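PDB 4OPM: lipase from Acinetobacter baumannii, which probably hydrolyses the ester bonds of lipids such as triacylglycerols, acting as a serine hydrolase of the alpha/beta hydrolase fold. Local coordinates for residues V289-L292 with L293-T297; R102-V105 with E106-L110. One frame throughout, in Å; residues are numbered along the deposited sequence. Where two conformers were deposited one is given.

Contact 1. Residues V289-L292 with L293-T297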
ATOM      1  N   VAL A 289       8.447   0.631  14.216  1.00 15.87           N
ATOM      2  CA  VAL A 289       8.126   0.204  15.584  1.00 17.17           C
ATOM      3  C   VAL A 289       8.454   1.352  16.615  1.00 19.33           C
ATOM      4  O   VAL A 289       7.556   1.704  17.379  1.00 18.27           O
ATOM      5  CB  VAL A 289       8.775  -1.167  15.921  1.00 21.37           C
ATOM      6  CG1 VAL A 289       8.748  -1.448  17.421  1.00 22.32           C
ATOM      7  CG2 VAL A 289       8.074  -2.292  15.147  1.00 20.67           C
ATOM      8  N   PRO A 290       9.636   2.017  16.620  1.00 17.58           N
ATOM      9  CA  PRO A 290       9.840   3.133  17.574  1.00 18.54           C
ATOM     10  C   PRO A 290       8.863   4.299  17.346  1.00 20.48           C
ATOM     11  O   PRO A 290       8.441   4.930  18.313  1.00 20.38           O
ATOM     12  CB  PRO A 290      11.289   3.565  17.310  1.00 20.54           C
ATOM     13  CG  PRO A 290      11.926   2.384  16.667  1.00 24.68           C
ATOM     14  CD  PRO A 290      10.860   1.773  15.829  1.00 19.30           C
ATOM     15  N   PHE A 291       8.461   4.543  16.079  1.00 16.06           N
ATOM     16  CA  PHE A 291       7.493   5.588  15.723  1.00 16.05           C
ATOM     17  C   PHE A 291       6.139   5.277  16.378  1.00 19.12           C
ATOM     18  O   PHE A 291       5.583   6.141  17.058  1.00 18.68           O
ATOM     19  CB  PHE A 291       7.356   5.724  14.194  1.00 16.57           C
ATOM     20  CG  PHE A 291       6.245   6.652  13.750  1.00 17.59           C
ATOM     21  CD1 PHE A 291       6.383   8.039  13.854  1.00 20.17           C
ATOM     22  CD2 PHE A 291       5.045   6.142  13.263  1.00 18.66           C
ATOM     23  CE1 PHE A 291       5.356   8.898  13.439  1.00 21.40           C
ATOM     24  CE2 PHE A 291       4.016   6.997  12.858  1.00 21.22           C
ATOM     25  CZ  PHE A 291       4.176   8.370  12.947  1.00 20.93           C
ATOM     26  N   LEU A 292       5.631   4.044  16.198  1.00 16.44           N
ATOM     27  CA  LEU A 292       4.361   3.601  16.790  1.00 17.41           C
ATOM     28  C   LEU A 292       4.419   3.691  18.320  1.00 21.32           C
ATOM     29  O   LEU A 292       3.461   4.180  18.928  1.00 21.06           O
ATOM     30  CB  LEU A 292       4.028   2.171  16.347  1.00 17.42           C
ATOM     31  CG  LEU A 292       3.653   1.968  14.873  1.00 20.38           C
ATOM     32  CD1 LEU A 292       3.602   0.464  14.538  1.00 20.02           C
ATOM     33  CD2 LEU A 292       2.281   2.598  14.561  1.00 20.35           C
ATOM     34  N   LEU A 293       5.563   3.283  18.939  1.00 20.15           N
ATOM     35  CA  LEU A 293       5.704   3.357  20.398  0.70 21.21           C
ATOM     36  C   LEU A 293       5.619   4.817  20.881  1.00 24.99           C
ATOM     37  O   LEU A 293       4.952   5.095  21.880  1.00 24.47           O
ATOM     38  CB  LEU A 293       7.021   2.712  20.844  0.70 21.79           C
ATOM     39  CG  LEU A 293       7.106   2.279  22.309  0.70 27.95           C
ATOM     40  CD1 LEU A 293       6.112   1.149  22.616  0.70 29.04           C
ATOM     41  CD2 LEU A 293       8.510   1.818  22.643  0.70 30.02           C
ATOM     42  N   LYS A 294       6.269   5.743  20.154  1.00 21.37           N
ATOM     43  CA  LYS A 294       6.274   7.168  20.471  1.00 21.90           C
ATOM     44  C   LYS A 294       4.853   7.755  20.387  1.00 24.98           C
ATOM     45  O   LYS A 294       4.446   8.491  21.295  1.00 25.45           O
ATOM     46  CB  LYS A 294       7.230   7.909  19.530  1.00 24.70           C
ATOM     47  CG  LYS A 294       7.503   9.342  19.969  1.00 40.89           C
ATOM     48  CD  LYS A 294       8.627   9.985  19.170  1.00 51.69           C
ATOM     49  CE  LYS A 294       8.107  10.704  17.953  1.00 62.22           C
ATOM     50  NZ  LYS A 294       9.061  11.729  17.455  1.00 74.50           N
ATOM     51  N   VAL A 295       4.103   7.427  19.311  1.00 19.90           N
ATOM     52  CA  VAL A 295       2.727   7.911  19.119  1.00 19.98           C
ATOM     53  C   VAL A 295       1.831   7.376  20.254  1.00 25.00           C
ATOM     54  O   VAL A 295       1.024   8.127  20.798  1.00 24.03           O
ATOM     55  CB  VAL A 295       2.159   7.540  17.721  1.00 22.74           C
ATOM     56  CG1 VAL A 295       0.670   7.897  17.596  1.00 22.62           C
ATOM     57  CG2 VAL A 295       2.971   8.203  16.609  1.00 22.22           C
ATOM     58  N   GLU A 296       1.989   6.094  20.604  1.00 23.64           N
ATOM     59  CA  GLU A 296       1.215   5.452  21.665  1.00 25.09           C
ATOM     60  C   GLU A 296       1.479   6.084  23.035  1.00 34.14           C
ATOM     61  O   GLU A 296       0.531   6.237  23.809  1.00 35.31           O
ATOM     62  CB  GLU A 296       1.509   3.943  21.714  1.00 25.91           C
ATOM     63  CG  GLU A 296       0.754   3.161  20.651  1.00 29.32           C
ATOM     64  CD  GLU A 296      -0.756   3.188  20.794  1.00 39.47           C
ATOM     65  OE1 GLU A 296      -1.254   2.998  21.924  1.00 30.49           O
ATOM     66  OE2 GLU A 296      -1.443   3.385  19.769  1.00 27.14           O
ATOM     67  N   THR A 297       2.751   6.449  23.325  1.00 33.81           N
ATOM     68  CA  THR A 297       3.182   7.062  24.587  0.60 35.45           C
ATOM     69  C   THR A 297       2.640   8.494  24.692  1.00 42.39           C
ATOM     70  O   THR A 297       2.178   8.895  25.761  1.00 43.68           O
ATOM     71  CB  THR A 297       4.721   7.018  24.691  0.60 41.08           C
ATOM     72  OG1 THR A 297       5.152   5.666  24.528  0.60 37.75           O
ATOM     73  CG2 THR A 297       5.247   7.562  26.019  0.60 41.37           C
TER
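A chi1 of 172° carries the Phe291 ring outward from the helix, opposite the backbone N, with one face turned to the following turn. Val295, at chi1 173°, has CG1 anti to its own N, which leaves CG2 beside that N and facing back toward Phe291. The methyl sits over one face of the ring, displaced toward its rim, with CG2 of Val295 4.0 Å from the ring centroid and closest to CZ of Phe291 at 3.9 Å. This is an i to i+4 CH-pi contact, for which a beta-branched residue is well suited because one methyl can turn back while the other points elsewhere. Both residues lie on helix 281-298, the C-terminal helix of the alpha/beta hydrolase fold, whose inner side packs on strands 114-119 and 137-143: Val295 touches His115 and Ser139, and Leu292 reaches His115 too. Pro290 kinks this helix, since its N has no hydrogen to give to the preceding turn, yet its O still accepts from Lys294 N at 3.0 Å. Glu296 N bonds to Leu292 O at 2.9 Å, while its carboxylate turns to the sheet, where OE2 meets His115 and Lys138. On the exposed side Leu293 O takes a bond from the backbone N of Thr297 at 3.0 Å and, in the conformer given, a second from OG1 at 2.7 Å, at the opposite face of its carbonyl plane.

Contact 2. Residues R102-V105 with E106-L110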
ATOM      1  N   ARG A 102     -13.296   3.461   4.333  1.00 19.97           N
ATOM      2  CA  ARG A 102     -13.901   3.930   5.589  1.00 20.82           C
ATOM      3  C   ARG A 102     -15.122   3.051   5.958  1.00 22.94           C
ATOM      4  O   ARG A 102     -15.270   2.665   7.122  1.00 23.33           O
ATOM      5  CB  ARG A 102     -14.302   5.412   5.500  1.00 23.16           C
ATOM      6  CG  ARG A 102     -15.025   5.955   6.742  1.00 26.77           C
ATOM      7  CD  ARG A 102     -14.137   5.983   7.976  1.00 31.97           C
ATOM      8  NE  ARG A 102     -14.915   6.262   9.183  1.00 36.49           N
ATOM      9  CZ  ARG A 102     -14.574   5.873  10.405  1.00 48.48           C
ATOM     10  NH1 ARG A 102     -13.460   5.174  10.602  1.00 36.20           N
ATOM     11  NH2 ARG A 102     -15.342   6.176  11.441  1.00 37.92           N
ATOM     12  N   ARG A 103     -15.981   2.722   4.970  1.00 20.30           N
ATOM     13  CA  ARG A 103     -17.162   1.870   5.203  1.00 21.22           C
ATOM     14  C   ARG A 103     -16.716   0.488   5.722  1.00 23.54           C
ATOM     15  O   ARG A 103     -17.355  -0.066   6.625  1.00 23.55           O
ATOM     16  CB  ARG A 103     -18.030   1.715   3.937  1.00 20.66           C
ATOM     17  CG  ARG A 103     -18.603   3.022   3.369  1.00 26.98           C
ATOM     18  CD  ARG A 103     -19.753   3.620   4.175  1.00 31.62           C
ATOM     19  NE  ARG A 103     -19.306   4.369   5.358  1.00 30.01           N
ATOM     20  CZ  ARG A 103     -18.899   5.637   5.356  1.00 43.35           C
ATOM     21  NH1 ARG A 103     -18.846   6.325   4.220  1.00 31.99           N
ATOM     22  NH2 ARG A 103     -18.529   6.222   6.486  1.00 30.61           N
ATOM     23  N   PHE A 104     -15.603  -0.036   5.167  1.00 19.22           N
ATOM     24  CA  PHE A 104     -15.017  -1.301   5.594  1.00 18.47           C
ATOM     25  C   PHE A 104     -14.535  -1.207   7.055  1.00 20.75           C
ATOM     26  O   PHE A 104     -14.838  -2.098   7.835  1.00 21.07           O
ATOM     27  CB  PHE A 104     -13.857  -1.725   4.667  1.00 18.65           C
ATOM     28  CG  PHE A 104     -13.002  -2.827   5.257  1.00 19.08           C
ATOM     29  CD1 PHE A 104     -13.440  -4.148   5.249  1.00 21.76           C
ATOM     30  CD2 PHE A 104     -11.776  -2.539   5.857  1.00 20.54           C
ATOM     31  CE1 PHE A 104     -12.669  -5.163   5.827  1.00 21.51           C
ATOM     32  CE2 PHE A 104     -10.996  -3.558   6.423  1.00 23.17           C
ATOM     33  CZ  PHE A 104     -11.453  -4.861   6.416  1.00 21.93           C
ATOM     34  N   VAL A 105     -13.797  -0.137   7.418  1.00 19.66           N
ATOM     35  CA  VAL A 105     -13.281   0.091   8.787  1.00 19.19           C
ATOM     36  C   VAL A 105     -14.469   0.108   9.785  1.00 23.77           C
ATOM     37  O   VAL A 105     -14.394  -0.510  10.853  1.00 23.62           O
ATOM     38  CB  VAL A 105     -12.425   1.384   8.872  1.00 22.33           C
ATOM     39  CG1 VAL A 105     -12.182   1.814  10.320  1.00 22.59           C
ATOM     40  CG2 VAL A 105     -11.097   1.209   8.132  1.00 20.30           C
ATOM     41  N   GLU A 106     -15.561   0.777   9.406  1.00 21.43           N
ATOM     42  CA  GLU A 106     -16.774   0.850  10.226  1.00 22.13           C
ATOM     43  C   GLU A 106     -17.424  -0.539  10.379  1.00 27.31           C
ATOM     44  O   GLU A 106     -17.760  -0.940  11.497  1.00 27.61           O
ATOM     45  CB  GLU A 106     -17.764   1.841   9.607  1.00 23.94           C
ATOM     46  CG  GLU A 106     -17.330   3.292   9.750  1.00 33.55           C
ATOM     47  CD  GLU A 106     -18.266   4.329   9.155  1.00 52.52           C
ATOM     48  OE1 GLU A 106     -19.103   3.965   8.298  1.00 44.77           O
ATOM     49  OE2 GLU A 106     -18.134   5.518   9.524  1.00 51.48           O
ATOM     50  N   ALA A 107     -17.579  -1.278   9.266  1.00 25.12           N
ATOM     51  CA  ALA A 107     -18.195  -2.613   9.281  1.00 25.76           C
ATOM     52  C   ALA A 107     -17.321  -3.647  10.012  1.00 28.09           C
ATOM     53  O   ALA A 107     -17.855  -4.572  10.628  1.00 27.67           O
ATOM     54  CB  ALA A 107     -18.472  -3.076   7.865  1.00 26.65           C
ATOM     55  N   ALA A 108     -15.990  -3.457   9.999  1.00 22.49           N
ATOM     56  CA  ALA A 108     -15.044  -4.357  10.685  1.00 21.70           C
ATOM     57  C   ALA A 108     -15.001  -4.052  12.197  1.00 24.78           C
ATOM     58  O   ALA A 108     -14.313  -4.739  12.944  1.00 24.00           O
ATOM     59  CB  ALA A 108     -13.647  -4.237  10.078  1.00 21.32           C
ATOM     60  N   ASN A 109     -15.750  -2.998  12.612  1.00 24.21           N
ATOM     61  CA  ASN A 109     -15.888  -2.500  13.979  0.50 25.02           C
ATOM     62  C   ASN A 109     -14.528  -2.155  14.611  1.00 29.41           C
ATOM     63  O   ASN A 109     -14.252  -2.475  15.775  1.00 28.17           O
ATOM     64  CB  ASN A 109     -16.703  -3.469  14.838  0.50 25.42           C
ATOM     65  CG  ASN A 109     -18.172  -3.295  14.563  0.50 44.00           C
ATOM     66  OD1 ASN A 109     -18.765  -3.994  13.734  0.50 33.10           O
ATOM     67  ND2 ASN A 109     -18.758  -2.272  15.165  0.50 39.56           N
ATOM     68  N   LEU A 110     -13.691  -1.450  13.829  1.00 28.11           N
ATOM     69  CA  LEU A 110     -12.382  -0.945  14.254  1.00 28.80           C
ATOM     70  C   LEU A 110     -12.620   0.507  14.689  1.00 37.08           C
ATOM     71  O   LEU A 110     -12.648   1.420  13.855  1.00 37.00           O
ATOM     72  CB  LEU A 110     -11.334  -1.061  13.122  1.00 27.62           C
ATOM     73  CG  LEU A 110     -11.153  -2.433  12.470  1.00 32.31           C
ATOM     74  CD1 LEU A 110     -10.404  -2.293  11.164  1.00 32.00           C
ATOM     75  CD2 LEU A 110     -10.458  -3.429  13.417  1.00 34.68           C
TER
HETATM   76  O   HOH W   1     -11.935   4.184  13.206  1.00 31.20           O
HETATM   77  O   HOH W   2     -17.124   8.313   9.117  1.00 50.51           O
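A Schellman motif ends helix 94-107 of the alpha/beta hydrolase fold, and the side chain of Glu106, whose O is part of that turn, draws Arg102 and Arg103 into a salt-bridge network. Just past the C-cap, at C', Asn109 has positive phi (56°), a left-handed conformation that asparagine tolerates better than most residues; it turns Leu110 N back to Val105 O at 3.2 Å, while Asn109 N bonds to Glu106 O. Leu110 CB then lies against CG1 of Val105; these aliphatic side chains suit the inner side, where Val105 meets Leu48 and Leu110 meets Ile74. Phe104 packs there too, near Trp34 and Tyr36, and takes the small CB of Ala108 over one ring face, 4.3 Å from its CZ.

At the flank of the helix, partly covered, the long arginines converge on one carboxylate. Arg103, bent at chi2 and chi3 (-74° and 80°), curls forward to lie side by side with Glu106 and grips it side-on: NE bonds to OE1 at 3.0 Å and NH2 to OE2 at 3.1 Å. Both oxygens lie near the guanidinium plane, yet both are approached from above the carboxylate plane. Arg103 also pairs through NH1 with Glu99. Arg102 instead crosses Glu106 at about a right angle, with CG of Glu106 over one guanidinium face; its NH1 bonds to Tyr129, and Tyr133 makes a cation-pi contact. The positive charges probably favour ionised Glu106. A salt bridge of 3.3 Å links Arg102 NE to Glu106 OE2, and a water bridges the same two atoms, accepting from NE and donating to OE2 at 3.0 Å.

After helix 9-19 the chain builds strands 22-29, 32-39, 46-50 and 72-76, then enters helix 94-107, where contact 2 forms across the last turns and the C-terminal cap. Strand 114-119 follows at once, and the remaining strands are built before helix 281-298 carries contact 1 near the C terminus. The contacts are in series, neither nested nor crossed, and each closes only a helical turn or cap. The nearest atoms of contact 1 and contact 2 are about 13 Å apart. Contact 2 packs against strands 22-29, 46-50 and 72-76, contact 1 on the adjoining strands 114-119 and 137-143, probably on opposite faces of the sheet, as is usual for the alpha/beta hydrolase fold.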